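Local coordinates for protein putative immunoglobulin A1 protease (Bacteroides ovatus, PDB 3N6Z) that is probably a hydrolase, a putative immunoglobulin A1 protease whose activity is unproven, built largely as a parallel beta-solenoid, at residues E99-G104 and C127-N132. Residues are numbered along the deposited sequence; the frame is centred on the assembly and turned at random. Where two conformers were deposited one is given.
Sequences EIDFDG and CGDCRN
I100 to D103 pair with G128 to R131 as neighbouring parallel strands, their axes 4.8 Å apart and 10° from aligned. Five backbone bonds join them, from I100 N to C127 O at one end to G104 N to R131 O at the other. Glycine suits two places: a CB on G128 would collide with I100 O, which G128 CA instead approaches at 3.3 Å, and one on G104 would run into N132 O. On the face of F102 and C130, the compact C130 SG lies 4.0 Å from F102 CD1, oblique to the ring; the F102 side chain also touches F73 and L75 of strand 71-75. The face of D101, D103, D129 and R131 is polar. Extended from CG to NE, the R131 chain is long enough to pass D103, and its guanidinium meets D101 end-on: R131 NH2 takes the syn lone pair of D101 OD1 at 2.9 Å, while NH1 reaches this oxygen from above the carboxylate plane. D103 CB covers one guanidinium face, and D103 OD1 accepts from N132 ND2 (167°) and D105 N. A water donates to D101 OD2 and D129 OD1, probably easing repulsion between the carboxylates; D129 also pairs with R167. An alanine at D101 would probably leave the R131 guanidinium without its salt-bridge mate and freer to turn. Backbone hydrogen bonds thus join adjacent solenoid coils, with a sulfur-aromatic, apolar contact on one face and a hydrogen-bonded, charged network on the other.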
loop_
_atom_site.group_PDB
_atom_site.type_symbol
_atom_site.label_atom_id
_atom_site.label_comp_id
_atom_site.label_asym_id
_atom_site.label_seq_id
_atom_site.Cartn_x
_atom_site.Cartn_y
_atom_site.Cartn_z
ATOM N N GLU A 99 14.683 -9.329 4.922
ATOM C CA GLU A 99 14.233 -9.166 3.557
ATOM C C GLU A 99 13.268 -10.303 3.209
ATOM O O GLU A 99 13.459 -11.454 3.640
ATOM C CB GLU A 99 15.410 -9.158 2.590
ATOM C CG GLU A 99 16.357 -7.976 2.807
ATOM C CD GLU A 99 17.670 -8.132 2.085
ATOM O OE1 GLU A 99 17.683 -8.761 0.995
ATOM O OE2 GLU A 99 18.673 -7.590 2.590
ATOM N N ILE A 100 12.258 -9.979 2.408
ATOM C CA ILE A 100 11.169 -10.910 2.111
ATOM C C ILE A 100 10.771 -10.850 0.650
ATOM O O ILE A 100 10.682 -9.773 0.052
ATOM C CB ILE A 100 9.920 -10.612 2.989
ATOM C CG1 ILE A 100 10.235 -10.800 4.471
ATOM C CG2 ILE A 100 8.712 -11.472 2.553
ATOM C CD1 ILE A 100 9.167 -10.235 5.423
ATOM N N ASP A 101 10.596 -12.023 0.057
ATOM C CA ASP A 101 9.950 -12.195 -1.245
ATOM C C ASP A 101 8.649 -12.936 -0.980
ATOM O O ASP A 101 8.665 -14.049 -0.508
ATOM C CB ASP A 101 10.833 -12.968 -2.237
ATOM C CG ASP A 101 10.259 -12.955 -3.621
ATOM O OD1 ASP A 101 9.375 -13.787 -3.881
ATOM O OD2 ASP A 101 10.658 -12.095 -4.429
ATOM N N PHE A 102 7.530 -12.296 -1.307
ATOM C CA PHE A 102 6.208 -12.843 -1.057
ATOM C C PHE A 102 5.404 -12.859 -2.355
ATOM O O PHE A 102 5.219 -11.820 -2.989
ATOM C CB PHE A 102 5.483 -11.997 0.005
ATOM C CG PHE A 102 4.179 -12.606 0.482
ATOM C CD1 PHE A 102 3.004 -12.401 -0.210
ATOM C CD2 PHE A 102 4.158 -13.424 1.602
ATOM C CE1 PHE A 102 1.811 -12.958 0.213
ATOM C CE2 PHE A 102 3.002 -14.007 2.022
ATOM C CZ PHE A 102 1.815 -13.753 1.331
ATOM N N ASP A 103 4.950 -14.043 -2.743
ATOM C CA ASP A 103 4.096 -14.212 -3.915
ATOM C C ASP A 103 2.770 -14.808 -3.463
ATOM O O ASP A 103 2.714 -15.953 -3.034
ATOM C CB ASP A 103 4.785 -15.120 -4.942
ATOM C CG ASP A 103 3.982 -15.293 -6.217
ATOM O OD1 ASP A 103 2.966 -14.580 -6.419
ATOM O OD2 ASP A 103 4.413 -16.141 -7.037
ATOM N N GLY A 104 1.702 -14.040 -3.570
ATOM C CA GLY A 104 0.389 -14.535 -3.219
ATOM C C GLY A 104 -0.183 -15.509 -4.238
ATOM O O GLY A 104 -1.205 -16.119 -3.982
ATOM N N CYS A 127 11.410 -4.935 2.550
ATOM C CA CYS A 127 12.640 -4.898 1.793
ATOM C C CYS A 127 12.621 -6.160 0.949
ATOM O O CYS A 127 12.705 -7.253 1.479
ATOM C CB CYS A 127 13.862 -4.839 2.689
ATOM S SG CYS A 127 13.940 -3.417 3.768
ATOM N N GLY A 128 12.416 -5.986 -0.351
ATOM C CA GLY A 128 12.108 -7.091 -1.268
ATOM C C GLY A 128 10.868 -6.821 -2.068
ATOM O O GLY A 128 10.660 -5.700 -2.544
ATOM N N ASP A 129 10.053 -7.857 -2.231
ATOM C CA ASP A 129 8.931 -7.815 -3.162
ATOM C C ASP A 129 7.692 -8.465 -2.551
ATOM O O ASP A 129 7.793 -9.528 -1.906
ATOM C CB ASP A 129 9.249 -8.565 -4.471
ATOM C CG ASP A 129 10.263 -7.854 -5.337
ATOM O OD1 ASP A 129 11.479 -8.035 -5.125
ATOM O OD2 ASP A 129 9.806 -7.057 -6.178
ATOM N N CYS A 130 6.536 -7.879 -2.813
ATOM C CA CYS A 130 5.263 -8.520 -2.569
ATOM C C CYS A 130 4.472 -8.409 -3.863
ATOM O O CYS A 130 4.301 -7.294 -4.400
ATOM C CB CYS A 130 4.534 -7.829 -1.428
ATOM S SG CYS A 130 2.886 -8.490 -1.082
ATOM N N ARG A 131 3.960 -9.532 -4.355
ATOM C CA ARG A 131 3.219 -9.545 -5.598
ATOM C C ARG A 131 2.045 -10.495 -5.540
ATOM O O ARG A 131 2.067 -11.502 -4.820
ATOM C CB ARG A 131 4.123 -9.907 -6.783
ATOM C CG ARG A 131 4.768 -11.297 -6.696
ATOM C CD ARG A 131 5.825 -11.521 -7.825
ATOM N NE ARG A 131 6.627 -12.728 -7.623
ATOM C CZ ARG A 131 7.478 -12.884 -6.610
ATOM N NH1 ARG A 131 7.571 -11.948 -5.676
ATOM N NH2 ARG A 131 8.172 -14.013 -6.479
ATOM N N ASN A 132 1.050 -10.189 -6.355
ATOM C CA ASN A 132 -0.047 -11.106 -6.622
ATOM C C ASN A 132 -0.832 -11.545 -5.378
ATOM O O ASN A 132 -1.214 -12.711 -5.270
ATOM C CB ASN A 132 0.430 -12.344 -7.404
ATOM C CG ASN A 132 1.321 -11.997 -8.583
ATOM O OD1 ASN A 132 0.993 -11.106 -9.358
ATOM N ND2 ASN A 132 2.450 -12.709 -8.719
HETATM O O HOH W 1 12.282 -10.085 -3.704
HETATM O O HOH W 2 7.184 -16.265 -7.443
#